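Local coordinates for vitamin B12-binding protein (Vibrio cholerae O395, PDB 5YSC) that binds vitamin B12 in the periplasm and probably delivers it to the membrane subunit BtuC of the BtuCDF ABC transporter for import, at residues A[27-32]-A[104-109]; A[33-38]-A[51-56]; A[117-122]-A[137-142]; A[167-170]-A[174-177]; A[244-249]-A[254-259]. All coordinates share one frame; numbering follows the deposited sequence.

Contact 1 (A[27-32]-A[104-109]); sequences APHATE and YDSQTK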
# COMPACT_ATOMS: atom_id res chain seq x y z
N ALA A 27 -8.58 7.30 2.57
CA ALA A 27 -7.33 6.85 1.95
C ALA A 27 -7.59 6.17 0.61
O ALA A 27 -8.65 5.56 0.43
CB ALA A 27 -6.54 5.90 2.85
N PRO A 28 -6.65 6.24 -0.34
CA PRO A 28 -6.81 5.49 -1.60
C PRO A 28 -7.04 4.02 -1.38
O PRO A 28 -7.92 3.43 -2.03
CB PRO A 28 -5.50 5.76 -2.32
CG PRO A 28 -5.05 7.10 -1.83
CD PRO A 28 -5.42 7.07 -0.33
N HIS A 29 -6.26 3.39 -0.51
CA HIS A 29 -6.47 1.96 -0.29
C HIS A 29 -7.82 1.71 0.33
O HIS A 29 -8.49 0.72 -0.00
CB HIS A 29 -5.38 1.36 0.61
CG HIS A 29 -5.71 1.41 2.08
ND1 HIS A 29 -5.55 2.55 2.84
CD2 HIS A 29 -6.29 0.49 2.88
CE1 HIS A 29 -6.00 2.32 4.06
NE2 HIS A 29 -6.43 1.07 4.11
N ALA A 30 -8.26 2.62 1.21
CA ALA A 30 -9.54 2.42 1.88
C ALA A 30 -10.70 2.48 0.90
O ALA A 30 -11.73 1.80 1.09
CB ALA A 30 -9.68 3.45 2.99
N THR A 31 -10.55 3.27 -0.16
CA THR A 31 -11.55 3.33 -1.20
C THR A 31 -11.58 2.03 -1.98
O THR A 31 -12.66 1.49 -2.26
CB THR A 31 -11.26 4.53 -2.09
OG1 THR A 31 -11.36 5.71 -1.30
CG2 THR A 31 -12.21 4.60 -3.28
N GLU A 32 -10.41 1.48 -2.29
CA GLU A 32 -10.41 0.19 -2.98
C GLU A 32 -11.10 -0.89 -2.14
O GLU A 32 -11.92 -1.66 -2.64
CB GLU A 32 -8.98 -0.24 -3.37
CG GLU A 32 -8.31 0.74 -4.38
CD GLU A 32 -7.15 0.17 -5.16
OE1 GLU A 32 -7.21 -1.01 -5.58
OE2 GLU A 32 -6.17 0.93 -5.37
N TYR A 104 -14.19 3.01 11.31
CA TYR A 104 -13.45 1.79 11.16
C TYR A 104 -11.99 2.14 10.93
O TYR A 104 -11.66 2.87 10.00
CB TYR A 104 -14.03 0.95 10.01
CG TYR A 104 -13.23 -0.30 9.82
CD1 TYR A 104 -13.43 -1.40 10.65
CD2 TYR A 104 -12.25 -0.38 8.84
CE1 TYR A 104 -12.69 -2.53 10.51
CE2 TYR A 104 -11.51 -1.52 8.68
CZ TYR A 104 -11.73 -2.61 9.51
OH TYR A 104 -10.98 -3.74 9.42
N ASP A 105 -11.11 1.65 11.80
CA ASP A 105 -9.67 1.87 11.63
C ASP A 105 -9.08 0.78 10.74
O ASP A 105 -9.02 -0.39 11.15
CB ASP A 105 -8.97 1.85 12.98
CG ASP A 105 -9.27 3.05 13.80
OD1 ASP A 105 -9.09 4.18 13.29
OD2 ASP A 105 -9.68 2.82 14.97
N SER A 106 -8.60 1.16 9.55
CA SER A 106 -7.95 0.20 8.67
C SER A 106 -6.50 -0.01 9.06
O SER A 106 -5.67 0.91 8.92
CB SER A 106 -8.04 0.70 7.23
OG SER A 106 -7.43 -0.21 6.32
N GLN A 107 -6.16 -1.25 9.41
CA GLN A 107 -4.79 -1.60 9.76
C GLN A 107 -4.07 -2.10 8.51
O GLN A 107 -4.63 -2.88 7.73
CB GLN A 107 -4.75 -2.67 10.85
CG GLN A 107 -5.48 -2.26 12.10
CD GLN A 107 -4.64 -1.31 12.95
OE1 GLN A 107 -4.26 -0.21 12.49
NE2 GLN A 107 -4.32 -1.75 14.17
N THR A 108 -2.83 -1.66 8.34
CA THR A 108 -2.15 -1.71 7.05
C THR A 108 -0.69 -2.15 7.17
O THR A 108 0.22 -1.53 6.62
CB THR A 108 -2.28 -0.32 6.41
OG1 THR A 108 -1.80 0.67 7.33
CG2 THR A 108 -3.75 -0.00 6.06
N LYS A 109 -0.47 -3.30 7.81
CA LYS A 109 0.89 -3.83 7.96
C LYS A 109 1.16 -5.17 7.27
O LYS A 109 2.23 -5.37 6.71
CB LYS A 109 1.26 -3.95 9.44
CG LYS A 109 2.71 -4.30 9.67
CD LYS A 109 2.94 -4.85 11.06
CE LYS A 109 4.01 -4.06 11.78
NZ LYS A 109 4.05 -2.64 11.34

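Contact 2 (A[33-38]-A[51-56]); sequences IAYAAG and DYPPQA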
# COMPACT_ATOMS: atom_id res chain seq x y z
N ILE A 33 -10.75 -0.98 -0.85
CA ILE A 33 -11.31 -2.02 -0.00
C ILE A 33 -12.79 -1.82 0.19
O ILE A 33 -13.55 -2.80 0.29
CB ILE A 33 -10.56 -2.06 1.34
CG1 ILE A 33 -9.13 -2.60 1.13
CG2 ILE A 33 -11.31 -2.88 2.33
CD1 ILE A 33 -9.06 -3.88 0.56
N ALA A 34 -13.23 -0.56 0.25
CA ALA A 34 -14.66 -0.26 0.38
C ALA A 34 -15.44 -0.82 -0.81
O ALA A 34 -16.47 -1.48 -0.63
CB ALA A 34 -14.89 1.24 0.56
N TYR A 35 -14.95 -0.58 -2.03
CA TYR A 35 -15.64 -1.15 -3.20
C TYR A 35 -15.61 -2.67 -3.17
O TYR A 35 -16.64 -3.31 -3.44
CB TYR A 35 -15.03 -0.63 -4.51
CG TYR A 35 -15.62 0.68 -4.96
CD1 TYR A 35 -15.09 1.87 -4.51
CD2 TYR A 35 -16.69 0.75 -5.86
CE1 TYR A 35 -15.60 3.08 -4.91
CE2 TYR A 35 -17.20 1.96 -6.25
CZ TYR A 35 -16.64 3.14 -5.78
OH TYR A 35 -17.14 4.39 -6.20
N ALA A 36 -14.46 -3.27 -2.81
CA ALA A 36 -14.39 -4.73 -2.76
C ALA A 36 -15.33 -5.32 -1.71
O ALA A 36 -15.78 -6.47 -1.85
CB ALA A 36 -12.96 -5.18 -2.47
N ALA A 37 -15.61 -4.55 -0.66
CA ALA A 37 -16.45 -4.97 0.44
C ALA A 37 -17.91 -4.75 0.17
O ALA A 37 -18.71 -4.95 1.08
CB ALA A 37 -16.05 -4.24 1.73
N GLY A 38 -18.28 -4.31 -1.04
CA GLY A 38 -19.67 -4.04 -1.33
C GLY A 38 -20.23 -2.79 -0.67
O GLY A 38 -21.42 -2.77 -0.29
N ASP A 51 -8.50 6.86 -6.82
CA ASP A 51 -8.76 6.77 -8.26
C ASP A 51 -9.05 5.35 -8.72
O ASP A 51 -9.00 5.08 -9.94
CB ASP A 51 -7.57 7.31 -9.03
CG ASP A 51 -6.27 6.60 -8.71
OD1 ASP A 51 -6.25 5.52 -8.05
OD2 ASP A 51 -5.24 7.13 -9.17
N TYR A 52 -9.34 4.44 -7.79
CA TYR A 52 -9.61 3.08 -8.13
C TYR A 52 -10.66 2.50 -7.20
O TYR A 52 -10.53 2.66 -5.97
CB TYR A 52 -8.38 2.19 -8.08
CG TYR A 52 -8.66 0.91 -8.81
CD1 TYR A 52 -8.48 0.84 -10.18
CD2 TYR A 52 -9.21 -0.19 -8.16
CE1 TYR A 52 -8.81 -0.30 -10.87
CE2 TYR A 52 -9.53 -1.37 -8.87
CZ TYR A 52 -9.33 -1.39 -10.23
OH TYR A 52 -9.66 -2.56 -10.93
N PRO A 53 -11.66 1.80 -7.71
CA PRO A 53 -12.04 1.67 -9.13
C PRO A 53 -12.25 3.06 -9.71
O PRO A 53 -12.49 4.03 -8.98
CB PRO A 53 -13.35 0.90 -9.06
CG PRO A 53 -13.32 0.14 -7.80
CD PRO A 53 -12.62 1.10 -6.84
N PRO A 54 -12.09 3.23 -11.02
CA PRO A 54 -12.00 4.60 -11.53
C PRO A 54 -13.23 5.47 -11.30
O PRO A 54 -13.08 6.69 -11.27
CB PRO A 54 -11.71 4.39 -13.04
CG PRO A 54 -11.03 3.01 -13.08
CD PRO A 54 -11.72 2.21 -12.02
N GLN A 55 -14.43 4.91 -11.16
CA GLN A 55 -15.61 5.72 -10.90
C GLN A 55 -15.44 6.55 -9.62
O GLN A 55 -16.15 7.53 -9.41
CB GLN A 55 -16.87 4.86 -10.80
CG GLN A 55 -16.87 3.84 -9.71
CD GLN A 55 -17.84 2.69 -9.98
OE1 GLN A 55 -17.43 1.53 -10.05
NE2 GLN A 55 -19.12 3.02 -10.16
N ALA A 56 -14.48 6.16 -8.77
CA ALA A 56 -14.26 6.88 -7.52
C ALA A 56 -13.76 8.29 -7.77
O ALA A 56 -13.86 9.14 -6.87
CB ALA A 56 -13.25 6.15 -6.61

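Contact 3 (A[117-122]-A[137-142]); sequences NIEALS and DFRQRL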
# COMPACT_ATOMS: atom_id res chain seq x y z
N ASN A 117 -9.59 -6.61 6.58
CA ASN A 117 -10.28 -5.35 6.30
C ASN A 117 -11.56 -5.54 5.48
O ASN A 117 -12.60 -4.97 5.78
CB ASN A 117 -9.34 -4.39 5.54
CG ASN A 117 -8.55 -3.49 6.44
OD1 ASN A 117 -9.01 -2.40 6.82
ND2 ASN A 117 -7.31 -3.84 6.66
N ILE A 118 -11.47 -6.29 4.37
CA ILE A 118 -12.61 -6.48 3.50
C ILE A 118 -13.72 -7.20 4.24
O ILE A 118 -14.89 -6.80 4.14
CB ILE A 118 -12.20 -7.25 2.23
CG1 ILE A 118 -11.14 -6.46 1.46
CG2 ILE A 118 -13.44 -7.51 1.34
CD1 ILE A 118 -10.49 -7.21 0.26
N GLU A 119 -13.37 -8.23 5.03
CA GLU A 119 -14.38 -9.01 5.73
C GLU A 119 -15.05 -8.16 6.81
O GLU A 119 -16.28 -8.14 6.92
CB GLU A 119 -13.76 -10.27 6.31
CG GLU A 119 -14.73 -11.15 7.09
CD GLU A 119 -14.08 -12.43 7.53
OE1 GLU A 119 -12.84 -12.43 7.73
OE2 GLU A 119 -14.79 -13.45 7.67
N ALA A 120 -14.27 -7.39 7.55
CA ALA A 120 -14.84 -6.44 8.50
C ALA A 120 -15.76 -5.44 7.81
O ALA A 120 -16.87 -5.17 8.28
CB ALA A 120 -13.73 -5.70 9.24
N LEU A 121 -15.31 -4.84 6.71
CA LEU A 121 -16.13 -3.82 6.11
C LEU A 121 -17.41 -4.39 5.54
O LEU A 121 -18.40 -3.67 5.42
CB LEU A 121 -15.33 -3.07 5.04
CG LEU A 121 -14.33 -2.05 5.58
CD1 LEU A 121 -13.46 -1.53 4.44
CD2 LEU A 121 -15.05 -0.88 6.24
N SER A 122 -17.41 -5.65 5.15
CA SER A 122 -18.62 -6.27 4.62
C SER A 122 -19.75 -6.30 5.65
O SER A 122 -20.92 -6.39 5.27
CB SER A 122 -18.29 -7.68 4.14
OG SER A 122 -18.32 -8.64 5.17
N ASP A 137 -11.83 -14.89 -1.82
CA ASP A 137 -11.01 -15.01 -3.02
C ASP A 137 -9.60 -14.49 -2.76
O ASP A 137 -8.62 -15.10 -3.19
CB ASP A 137 -11.65 -14.25 -4.18
CG ASP A 137 -12.94 -14.90 -4.70
OD1 ASP A 137 -13.15 -16.10 -4.44
OD2 ASP A 137 -13.75 -14.22 -5.34
N PHE A 138 -9.49 -13.35 -2.08
CA PHE A 138 -8.18 -12.82 -1.70
C PHE A 138 -7.37 -13.84 -0.92
O PHE A 138 -6.18 -14.05 -1.18
CB PHE A 138 -8.32 -11.54 -0.85
CG PHE A 138 -7.02 -10.87 -0.54
CD1 PHE A 138 -6.24 -11.32 0.49
CD2 PHE A 138 -6.57 -9.78 -1.29
CE1 PHE A 138 -5.03 -10.72 0.78
CE2 PHE A 138 -5.36 -9.18 -1.01
CZ PHE A 138 -4.58 -9.66 0.01
N ARG A 139 -8.00 -14.45 0.09
CA ARG A 139 -7.29 -15.41 0.92
C ARG A 139 -6.79 -16.60 0.10
O ARG A 139 -5.67 -17.08 0.29
CB ARG A 139 -8.21 -15.88 2.05
CG ARG A 139 -8.48 -14.78 3.07
CD ARG A 139 -9.04 -15.29 4.40
NE ARG A 139 -9.13 -14.22 5.40
CZ ARG A 139 -10.25 -13.62 5.79
NH1 ARG A 139 -11.43 -14.00 5.33
NH2 ARG A 139 -10.19 -12.65 6.71
N GLN A 140 -7.62 -17.08 -0.82
CA GLN A 140 -7.21 -18.22 -1.62
C GLN A 140 -6.06 -17.84 -2.55
O GLN A 140 -5.06 -18.55 -2.63
CB GLN A 140 -8.39 -18.79 -2.41
CG GLN A 140 -8.00 -20.08 -3.14
CD GLN A 140 -7.41 -21.11 -2.19
OE1 GLN A 140 -6.36 -21.73 -2.47
NE2 GLN A 140 -8.06 -21.27 -1.03
N ARG A 141 -6.15 -16.69 -3.22
CA ARG A 141 -5.04 -16.28 -4.09
C ARG A 141 -3.78 -16.03 -3.27
O ARG A 141 -2.67 -16.35 -3.70
CB ARG A 141 -5.42 -15.04 -4.90
CG ARG A 141 -4.33 -14.64 -5.89
CD ARG A 141 -4.74 -13.48 -6.76
NE ARG A 141 -3.63 -13.09 -7.63
CZ ARG A 141 -3.50 -11.90 -8.23
NH1 ARG A 141 -4.40 -10.94 -8.06
NH2 ARG A 141 -2.45 -11.63 -8.96
N LEU A 142 -3.92 -15.47 -2.06
CA LEU A 142 -2.75 -15.24 -1.24
C LEU A 142 -2.10 -16.56 -0.88
O LEU A 142 -0.87 -16.67 -0.86
CB LEU A 142 -3.13 -14.47 0.03
CG LEU A 142 -2.00 -14.25 1.05
CD1 LEU A 142 -0.81 -13.53 0.50
CD2 LEU A 142 -2.54 -13.43 2.22

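Contact 4 (A[167-170]-A[174-177]); sequences ITLA and WPSE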
# COMPACT_ATOMS: atom_id res chain seq x y z
N ILE A 167 13.61 8.63 -0.34
CA ILE A 167 12.86 8.09 0.79
C ILE A 167 12.66 6.60 0.55
O ILE A 167 12.37 6.17 -0.57
CB ILE A 167 11.49 8.78 0.96
CG1 ILE A 167 11.62 10.29 0.97
CG2 ILE A 167 10.80 8.30 2.21
CD1 ILE A 167 12.44 10.80 2.09
N THR A 168 12.82 5.82 1.61
CA THR A 168 12.65 4.38 1.54
C THR A 168 11.79 3.98 2.73
O THR A 168 11.16 4.81 3.39
CB THR A 168 14.02 3.67 1.49
OG1 THR A 168 13.85 2.28 1.19
CG2 THR A 168 14.78 3.77 2.83
N LEU A 169 11.73 2.68 2.98
CA LEU A 169 10.90 2.09 4.01
C LEU A 169 11.78 1.37 5.01
O LEU A 169 12.93 1.03 4.71
CB LEU A 169 9.88 1.11 3.42
CG LEU A 169 10.29 -0.30 2.99
CD1 LEU A 169 9.06 -1.07 2.50
CD2 LEU A 169 11.36 -0.27 1.92
N ALA A 170 11.21 1.07 6.17
CA ALA A 170 11.95 0.49 7.29
C ALA A 170 10.99 -0.06 8.34
O ALA A 170 9.77 0.10 8.25
CB ALA A 170 12.89 1.54 7.91
N TRP A 174 4.54 -0.86 5.98
CA TRP A 174 4.06 -1.15 4.64
C TRP A 174 4.88 -0.41 3.58
O TRP A 174 5.15 0.78 3.72
CB TRP A 174 2.60 -0.76 4.53
CG TRP A 174 2.02 -1.26 3.27
CD1 TRP A 174 1.86 -0.57 2.09
CD2 TRP A 174 1.54 -2.58 3.04
NE1 TRP A 174 1.33 -1.41 1.14
CE2 TRP A 174 1.10 -2.64 1.71
CE3 TRP A 174 1.44 -3.73 3.83
CZ2 TRP A 174 0.59 -3.81 1.15
CZ3 TRP A 174 0.91 -4.88 3.27
CH2 TRP A 174 0.49 -4.91 1.95
N PRO A 175 5.24 -1.08 2.46
CA PRO A 175 4.92 -2.42 1.99
C PRO A 175 5.97 -3.50 2.28
O PRO A 175 6.12 -4.48 1.50
CB PRO A 175 4.81 -2.20 0.49
CG PRO A 175 5.83 -1.18 0.21
CD PRO A 175 5.77 -0.24 1.38
N SER A 176 6.65 -3.38 3.42
CA SER A 176 7.71 -4.35 3.74
C SER A 176 7.24 -5.80 3.59
O SER A 176 7.97 -6.65 3.05
CB SER A 176 8.22 -4.12 5.17
OG SER A 176 8.93 -2.89 5.24
N GLU A 177 6.05 -6.10 4.07
CA GLU A 177 5.51 -7.45 4.09
C GLU A 177 5.33 -8.04 2.69
O GLU A 177 5.37 -9.26 2.51
CB GLU A 177 4.18 -7.41 4.82
CG GLU A 177 3.74 -8.66 5.37
CD GLU A 177 4.21 -8.82 6.77
OE1 GLU A 177 5.39 -8.50 7.00
OE2 GLU A 177 3.39 -9.22 7.62

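Contact 5 (A[244-249]-A[254-259]); sequences ADWLNR and TLDAVE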
# COMPACT_ATOMS: atom_id res chain seq x y z
N ALA A 244 3.34 1.27 -8.17
CA ALA A 244 3.15 1.85 -6.85
C ALA A 244 1.70 1.76 -6.38
O ALA A 244 1.45 1.63 -5.17
CB ALA A 244 3.63 3.30 -6.86
N ASP A 245 0.74 1.82 -7.30
CA ASP A 245 -0.66 1.68 -6.92
C ASP A 245 -0.94 0.32 -6.29
O ASP A 245 -1.66 0.20 -5.29
CB ASP A 245 -1.57 1.90 -8.13
CG ASP A 245 -1.59 3.34 -8.65
OD1 ASP A 245 -0.94 4.24 -8.07
OD2 ASP A 245 -2.28 3.54 -9.72
N TRP A 246 -0.37 -0.73 -6.87
CA TRP A 246 -0.60 -2.07 -6.34
C TRP A 246 0.12 -2.26 -5.02
O TRP A 246 -0.37 -2.97 -4.13
CB TRP A 246 -0.07 -3.13 -7.31
CG TRP A 246 -0.67 -3.15 -8.68
CD1 TRP A 246 -1.85 -2.57 -9.12
CD2 TRP A 246 -0.11 -3.80 -9.81
NE1 TRP A 246 -2.02 -2.84 -10.46
CE2 TRP A 246 -0.96 -3.57 -10.91
CE3 TRP A 246 1.05 -4.54 -10.00
CZ2 TRP A 246 -0.70 -4.09 -12.15
CZ3 TRP A 246 1.34 -5.03 -11.26
CH2 TRP A 246 0.47 -4.79 -12.33
N LEU A 247 1.33 -1.73 -4.96
CA LEU A 247 2.28 -2.05 -3.92
C LEU A 247 2.03 -1.25 -2.66
O LEU A 247 1.96 -1.81 -1.57
CB LEU A 247 3.68 -1.79 -4.45
CG LEU A 247 4.78 -2.06 -3.43
CD1 LEU A 247 4.90 -3.53 -3.01
CD2 LEU A 247 6.06 -1.51 -3.98
N ASN A 248 1.85 0.04 -2.82
CA ASN A 248 1.86 0.95 -1.68
C ASN A 248 0.49 1.19 -1.07
O ASN A 248 0.40 1.83 -0.01
CB ASN A 248 2.53 2.25 -2.11
CG ASN A 248 4.01 2.03 -2.41
OD1 ASN A 248 4.63 1.15 -1.83
ND2 ASN A 248 4.57 2.82 -3.29
N ARG A 249 -0.57 0.68 -1.70
CA ARG A 249 -1.90 0.61 -1.12
C ARG A 249 -2.24 -0.83 -0.78
O ARG A 249 -2.20 -1.68 -1.67
CB ARG A 249 -2.97 1.12 -2.10
CG ARG A 249 -2.72 2.40 -2.78
CD ARG A 249 -3.75 2.62 -3.86
NE ARG A 249 -3.42 3.76 -4.67
CZ ARG A 249 -4.27 4.28 -5.55
NH1 ARG A 249 -5.48 3.75 -5.69
NH2 ARG A 249 -3.92 5.35 -6.26
N THR A 254 -2.91 -5.56 -4.40
CA THR A 254 -1.61 -5.90 -3.84
C THR A 254 -1.19 -7.31 -4.23
O THR A 254 -0.00 -7.57 -4.33
CB THR A 254 -1.61 -5.71 -2.32
OG1 THR A 254 -2.11 -4.39 -2.02
CG2 THR A 254 -0.22 -5.87 -1.71
N LEU A 255 -2.13 -8.21 -4.51
CA LEU A 255 -1.67 -9.52 -4.96
C LEU A 255 -1.02 -9.46 -6.35
O LEU A 255 -0.15 -10.28 -6.63
CB LEU A 255 -2.82 -10.50 -4.91
CG LEU A 255 -3.34 -10.66 -3.48
CD1 LEU A 255 -4.43 -11.75 -3.47
CD2 LEU A 255 -2.27 -10.94 -2.43
N ASP A 256 -1.35 -8.47 -7.20
CA ASP A 256 -0.53 -8.25 -8.39
C ASP A 256 0.84 -7.68 -8.04
O ASP A 256 1.84 -8.00 -8.68
CB ASP A 256 -1.24 -7.31 -9.39
CG ASP A 256 -2.37 -8.00 -10.16
OD1 ASP A 256 -2.30 -9.23 -10.38
OD2 ASP A 256 -3.35 -7.36 -10.51
N ALA A 257 0.94 -6.84 -7.01
CA ALA A 257 2.26 -6.45 -6.56
C ALA A 257 3.05 -7.64 -6.03
O ALA A 257 4.27 -7.70 -6.23
CB ALA A 257 2.18 -5.39 -5.47
N VAL A 258 2.40 -8.53 -5.28
CA VAL A 258 3.08 -9.76 -4.84
C VAL A 258 3.63 -10.50 -6.04
O VAL A 258 4.80 -10.88 -6.07
CB VAL A 258 2.14 -10.63 -4.01
CG1 VAL A 258 2.74 -12.01 -3.81
CG2 VAL A 258 1.89 -9.96 -2.65
N GLU A 259 2.81 -10.72 -7.05
CA GLU A 259 3.32 -11.40 -8.25
C GLU A 259 4.51 -10.64 -8.86
O GLU A 259 5.51 -11.25 -9.27
CB GLU A 259 2.14 -11.57 -9.24
CG GLU A 259 2.14 -12.83 -10.01
CD GLU A 259 0.87 -12.98 -10.84
OE1 GLU A 259 -0.22 -13.23 -10.24
OE2 GLU A 259 0.98 -12.88 -12.08

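Contact 1 (A[27-32]-A[104-109])
Ser106 OG comes to the edge of the His29 ring: the imidazole presents NE2 to the serine hydroxyl, and OG lies almost exactly in the ring plane, 2° out of it. The hydrogen bond from His29 NE2 to Ser106 OG is 2.7 Å long and practically straight, with an N-H...O angle of 178°. The ring of His29 is placed between its own backbone N and carbonyl carbon (chi1 90°), which aims NE2 at residues 104-109, while Ser106 extends OG opposite its backbone N to meet it. Thr108 approaches the same end of the ring differently, its side chain crossing that of His29 at about a right angle, with the methyl CG2 3.5 Å from His29 NE2. Since Ser106 OG receives the imidazole proton, it can give its own to Asn117 OD1, so the hydroxyl is held by two hydrogen bonds, one received and one probably given. Trp84 stacks edge-to-face with His29, and the backbone N of His29 binds the cyanocobalamin. The contact ties the ligand-facing first turn of helix 28-36 to the chain leaving strand 103-105, an outermost strand of the four-stranded parallel sheet in the same lobe, with helix 112-122 supplying Asn117 beyond it.

Contact 2 (A[33-38]-A[51-56])
Tyr35 lies with its ring against Pro53, and the whole contact can be read along this one side chain. It packs the C-terminal part of helix 28-36 against the loop after strand 43-45, away from the vitamin. At the root, CB of Tyr35 is 3.8 Å from CG of Pro53. The first torsion, with CG opposite the carbonyl carbon (chi1 -86°), sends the ring out from the helix toward residues 51-56. There the pyrrolidine covers one face: CD1 of Tyr35 is 3.5 Å from CD of Pro53, and Pro53 CG stands 4.1 Å from the Tyr35 ring centroid, 28° off the normal, a CH-pi contact. The peptide bond before Pro53 is cis. Further out, both partners come from the 3-10 segment 54-56: CB of Ala56 lies 4.2 Å from CE1 of Tyr35, and OE1 of Gln55 lies 3.8 Å from CE2 of Tyr35. The amide of Gln55 is tilted 31° from the ring. At the tip, the hydroxyl OH rests against aliphatic carbon, 3.6 Å from Gln55 CG. One turn on, Gly38, with positive phi, closes the helix in a Schellman motif. Leu59 also packs on Tyr35, and Thr31 of the same helix on Ala56. The two segments are thus held by CH-pi and van der Waals packing, with no directional polar bond between them.

Contact 3 (A[117-122]-A[137-142])
Glu119 and Arg139 join helix 112-122 to helix 128-148, the long helix that, as in other class III periplasmic binding proteins, spans the two lobes. The ionic part is a one-oxygen salt bridge. Arg139 NH2 is 2.8 Å from Glu119 OE1, and Arg139 NH1 adds a weak hydrogen bond to the same Glu119 OE1 at 3.2 Å, so a single carboxylate oxygen faces the end of the guanidinium. The fit is not that of a flat, two-oxygen pair: the carboxylate and guanidinium planes stand 56° apart, and NH2 approaches OE1 on its anti side, 30° out of the carboxylate plane. Both side chains are extended, which lets them bridge the helices at the surface; they cross at about a right angle. Arg139 NH2 has a second anionic partner, Asp116, which would further stabilise its charge. The apolar faces of the helices are filled by neighbours, Phe138 packing on Ile114 and Ala115, and Ile118 on Ile33. Within the first helix a hydroxyl turns back on the backbone: Ser122 OG gives a 2.7 Å hydrogen bond to Glu119 O, at a C=O...donor angle of 133°.

Contact 4 (A[167-170]-A[174-177])
Beside the cyanocobalamin pocket, which includes Trp174, Leu169 packs against the start of helix 176-181, where it meets Pro175 and Ser176. One methyl does most of the work. CD1 of Leu169 touches CD of Pro175 at 3.6 Å. The same CD1 of Leu169 comes within 3.3 Å of Ser176 OG, and CG of Leu169 follows behind it. The leucine gets there by taking up chi1 78°, which holds CG between its backbone N and carbonyl carbon and directs the branch across to the helix start. The hydroxyl it meets has its polar partner elsewhere: Ser176 places OG beside its own backbone N, opposite the carbonyl carbon, and is hydrogen-bonded to His173 O, so the methyl leans on an oxygen that is already engaged. All this belongs to the second lobe of the two-lobed periplasmic binding protein fold, where strand 155-159 of the parallel sheet contributes Tyr159, touched by both Leu169 and Pro175. On the pocket side, Trp174 is one of the residues lining the vitamin's pocket, its side chain about 4 Å from the ligand at the nearest atoms. The peptide bond from Trp174 to Pro175 is cis, and Pro175, at the N-cap position, folds back over its neighbour, with CB of Pro175 3.6 Å above the plane of the Trp174 indole, toward the rim of the ring. Leu247 O accepts the hydrogen bond from Trp174 NE1 and thereby fixes the rotation of the indole.

Contact 5 (A[244-249]-A[254-259])
Trp246 turns its indole opposite its carbonyl carbon (chi1 -60°), which sets one face of the ring against CB of Asp256, while Thr254 directs OG1 back beside its own backbone N, toward the end of the preceding helix. The two helices concerned, 244-248 and 254-267, are consecutive and nearly perpendicular, their local axes 99° apart and 7.3 Å at closest approach, in a protein of the two-lobed periplasmic binding fold. The face of the indole receives a CH-pi contact: CB of Asp256 stands 3.7 Å from the centroid of the six-membered ring of Trp246, 15° off its normal. The carboxylate leads on to Arg141, with which it forms a salt bridge. Polar atoms meet where the chain turns. OG1 of Thr254 lies 2.7 Å from Arg249 O and 3.1 Å from Trp246 O, two carbonyls competing for its one proton, and it accepts a bond from Thr251 N as well. Trp246 O is also met by the backbone of the other helix, CA of Thr254 at 3.2 Å in a CA-H...O contact. Beyond this turn, Arg249 carries its guanidinium away to the cyanocobalamin, to Glu32 and to Asp51, so the corner sits directly behind ligand-binding groups. The tight packing at the crossing rests on a small residue: CB of Ala257 is 3.7 Å from CB of Trp246 and 3.7 Å from CA of Leu247.

Contacts 1 and 2 share helix 28-36, their centres about 12 Å apart, and contact 2 falls within the chain interval that contact 1 spans; contacts 3, 4 and 5 then follow in series. Helix 112-122 follows strand 103-105 and connects contact 1 with contact 3, centres about 13 Å apart. Contacts 4 and 5, centres also about 13 Å apart, both touch contact 1, and Arg249 of contact 5 reaches Glu32 of contact 1 and Asp51 of contact 2 by salt bridges. Arg141 of contact 3 pairs with Asp256 and Glu259 of contact 5. Contacts 1, 4 and 5 hold pocket residues, contacts 1 and 4 from different lobes, each with its own parallel sheet; 2 and 3 pack behind.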